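Local coordinates for UPF0141 protein yjdB (Campylobacter jejuni subsp. jejuni HB93-13, PDB 4TN0) that probably transfers phosphoethanolamine to its targets in the periplasm, using a zinc-binding alkaline phosphatase-like domain, and is required for polymyxin resistance and motility, at residues 179-184 against 236-241. Numbering follows the deposited sequence.
Sequences NELSKC and IYLHGM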
loop_
_atom_site.group_PDB
_atom_site.type_symbol
_atom_site.label_atom_id
_atom_site.label_comp_id
_atom_site.label_asym_id
_atom_site.label_seq_id
_atom_site.Cartn_x
_atom_site.Cartn_y
_atom_site.Cartn_z
ATOM N N ASN A 179 -21.219 13.024 4.688
ATOM C CA ASN A 179 -19.970 13.225 5.412
ATOM C C ASN A 179 -20.245 13.435 6.939
ATOM O O ASN A 179 -19.336 13.555 7.749
ATOM C CB ASN A 179 -19.201 14.378 4.774
ATOM C CG ASN A 179 -19.903 15.685 4.909
ATOM O OD1 ASN A 179 -21.124 15.742 4.926
ATOM N ND2 ASN A 179 -19.132 16.765 4.894
ATOM N N GLU A 180 -21.514 13.616 7.273
ATOM C CA GLU A 180 -21.997 13.868 8.633
ATOM C C GLU A 180 -22.184 12.538 9.366
ATOM O O GLU A 180 -23.305 12.101 9.652
ATOM C CB GLU A 180 -23.293 14.678 8.521
ATOM C CG GLU A 180 -23.016 16.004 7.797
ATOM C CD GLU A 180 -24.223 16.943 7.649
ATOM O OE1 GLU A 180 -25.314 16.635 8.142
ATOM O OE2 GLU A 180 -24.051 18.034 7.069
ATOM N N LEU A 181 -21.055 11.914 9.659
ATOM C CA LEU A 181 -20.987 10.515 10.052
ATOM C C LEU A 181 -21.723 10.178 11.311
ATOM O O LEU A 181 -22.250 9.074 11.430
ATOM C CB LEU A 181 -19.526 10.097 10.218
ATOM C CG LEU A 181 -18.645 10.364 9.018
ATOM C CD1 LEU A 181 -17.247 9.808 9.300
ATOM C CD2 LEU A 181 -19.270 9.701 7.796
ATOM N N SER A 182 -21.773 11.093 12.269
ATOM C CA SER A 182 -22.401 10.673 13.527
ATOM C C SER A 182 -23.927 10.552 13.398
ATOM O O SER A 182 -24.555 9.866 14.201
ATOM C CB SER A 182 -22.048 11.602 14.685
ATOM O OG SER A 182 -22.463 12.930 14.456
ATOM N N LYS A 183 -24.505 11.120 12.344
ATOM C CA LYS A 183 -25.958 10.995 12.126
ATOM C C LYS A 183 -26.361 9.583 11.687
ATOM O O LYS A 183 -27.464 9.136 11.981
ATOM C CB LYS A 183 -26.427 12.002 11.071
ATOM C CG LYS A 183 -26.228 13.432 11.510
ATOM C CD LYS A 183 -26.604 14.420 10.447
ATOM C CE LYS A 183 -26.631 15.808 11.045
ATOM N NZ LYS A 183 -26.850 16.917 10.070
ATOM N N CYS A 184 -25.433 8.850 11.083
ATOM C CA CYS A 184 -25.721 7.532 10.522
ATOM C C CYS A 184 -25.772 6.437 11.596
ATOM O O CYS A 184 -25.056 6.499 12.596
ATOM C CB CYS A 184 -24.648 7.143 9.483
ATOM S SG CYS A 184 -24.734 7.995 7.877
ATOM N N ILE A 236 -14.573 7.993 18.575
ATOM C CA ILE A 236 -13.512 8.479 17.718
ATOM C C ILE A 236 -13.883 8.312 16.251
ATOM O O ILE A 236 -14.339 7.246 15.842
ATOM C CB ILE A 236 -12.181 7.757 18.018
ATOM C CG1 ILE A 236 -11.918 7.745 19.524
ATOM C CG2 ILE A 236 -11.036 8.405 17.250
ATOM C CD1 ILE A 236 -11.123 6.519 19.974
ATOM N N TYR A 237 -13.713 9.380 15.475
ATOM C CA TYR A 237 -13.848 9.305 14.010
ATOM C C TYR A 237 -12.555 9.658 13.298
ATOM O O TYR A 237 -11.647 10.282 13.882
ATOM C CB TYR A 237 -14.966 10.231 13.511
ATOM C CG TYR A 237 -16.312 9.793 13.997
ATOM C CD1 TYR A 237 -17.082 8.929 13.235
ATOM C CD2 TYR A 237 -16.789 10.189 15.243
ATOM C CE1 TYR A 237 -18.319 8.497 13.663
ATOM C CE2 TYR A 237 -18.045 9.749 15.700
ATOM C CZ TYR A 237 -18.799 8.900 14.902
ATOM O OH TYR A 237 -20.028 8.447 15.316
ATOM N N LEU A 238 -12.495 9.264 12.023
ATOM C CA LEU A 238 -11.386 9.582 11.139
ATOM C C LEU A 238 -10.059 9.027 11.700
ATOM O O LEU A 238 -9.997 7.891 12.194
ATOM C CB LEU A 238 -11.319 11.093 10.910
ATOM C CG LEU A 238 -12.704 11.584 10.404
ATOM C CD1 LEU A 238 -12.784 13.095 10.409
ATOM C CD2 LEU A 238 -13.192 11.028 9.060
ATOM N N HIS A 239 -8.968 9.761 11.564
ATOM C CA HIS A 239 -7.718 9.201 12.043
ATOM C C HIS A 239 -6.832 10.268 12.629
ATOM O O HIS A 239 -7.324 11.262 13.150
ATOM C CB HIS A 239 -6.992 8.461 10.921
ATOM C CG HIS A 239 -6.896 9.240 9.645
ATOM N ND1 HIS A 239 -7.894 9.236 8.688
ATOM C CD2 HIS A 239 -5.915 10.048 9.166
ATOM C CE1 HIS A 239 -7.528 10.005 7.677
ATOM N NE2 HIS A 239 -6.335 10.508 7.939
ATOM N N GLY A 240 -5.523 10.049 12.562
ATOM C CA GLY A 240 -4.576 11.035 13.020
ATOM C C GLY A 240 -4.441 11.194 14.529
ATOM O O GLY A 240 -3.865 12.186 14.976
ATOM N N MET A 241 -4.968 10.251 15.313
ATOM C CA MET A 241 -4.793 10.298 16.778
ATOM C C MET A 241 -3.309 10.022 17.109
ATOM O O MET A 241 -2.675 9.194 16.451
ATOM C CB MET A 241 -5.723 9.279 17.461
ATOM C CG MET A 241 -5.655 9.263 18.992
ATOM S SD MET A 241 -6.901 8.239 19.834
ATOM C CE MET A 241 -8.379 9.233 19.647
HETATM O O HOH W 1 -23.288 7.778 16.022
#
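Leu-181 and Tyr-237 lie side by side, their side chains running in opposite senses, in the outer part of this alkaline phosphatase-like domain. Their contact joins the turn leading into helix 186-211 to the small two-stranded antiparallel sheet of 230-231 and 237-238. From its CB, the Tyr-237 side chain extends toward the turn, with CG anti to the carbonyl carbon (chi1 -65°). CD1 of its ring lies 4.0 Å from CD1 of Leu-181. Further out, CE1 of the tyrosine is 4.0 Å from CB of Leu-181, which approaches the ring obliquely. The tip, Tyr-237 OH, reaches the next residue and sits 3.7 Å from CA of Ser-182. CB of Ser-182 is almost as near to the same hydroxyl.

CD1 of Leu-181 also meets CD2 of Leu-238 at 4.2 Å. Leu-238 is bonded through its backbone to Ser-230. The next residue, His-239, bonds the phosphate of the phosphothreonine at position 65, so strand 237-238 leads toward the zinc site, probably the active site. On the other segment, Cys-184 N bonds Leu-181 O within the turn, and Cys-184 is tied to Cys-176 by a disulfide. One water joins the two segments at the edge of the contact: it donates to Ser-182 O at 3.0 Å and makes a weak bond of 3.4 Å with Tyr-237 OH.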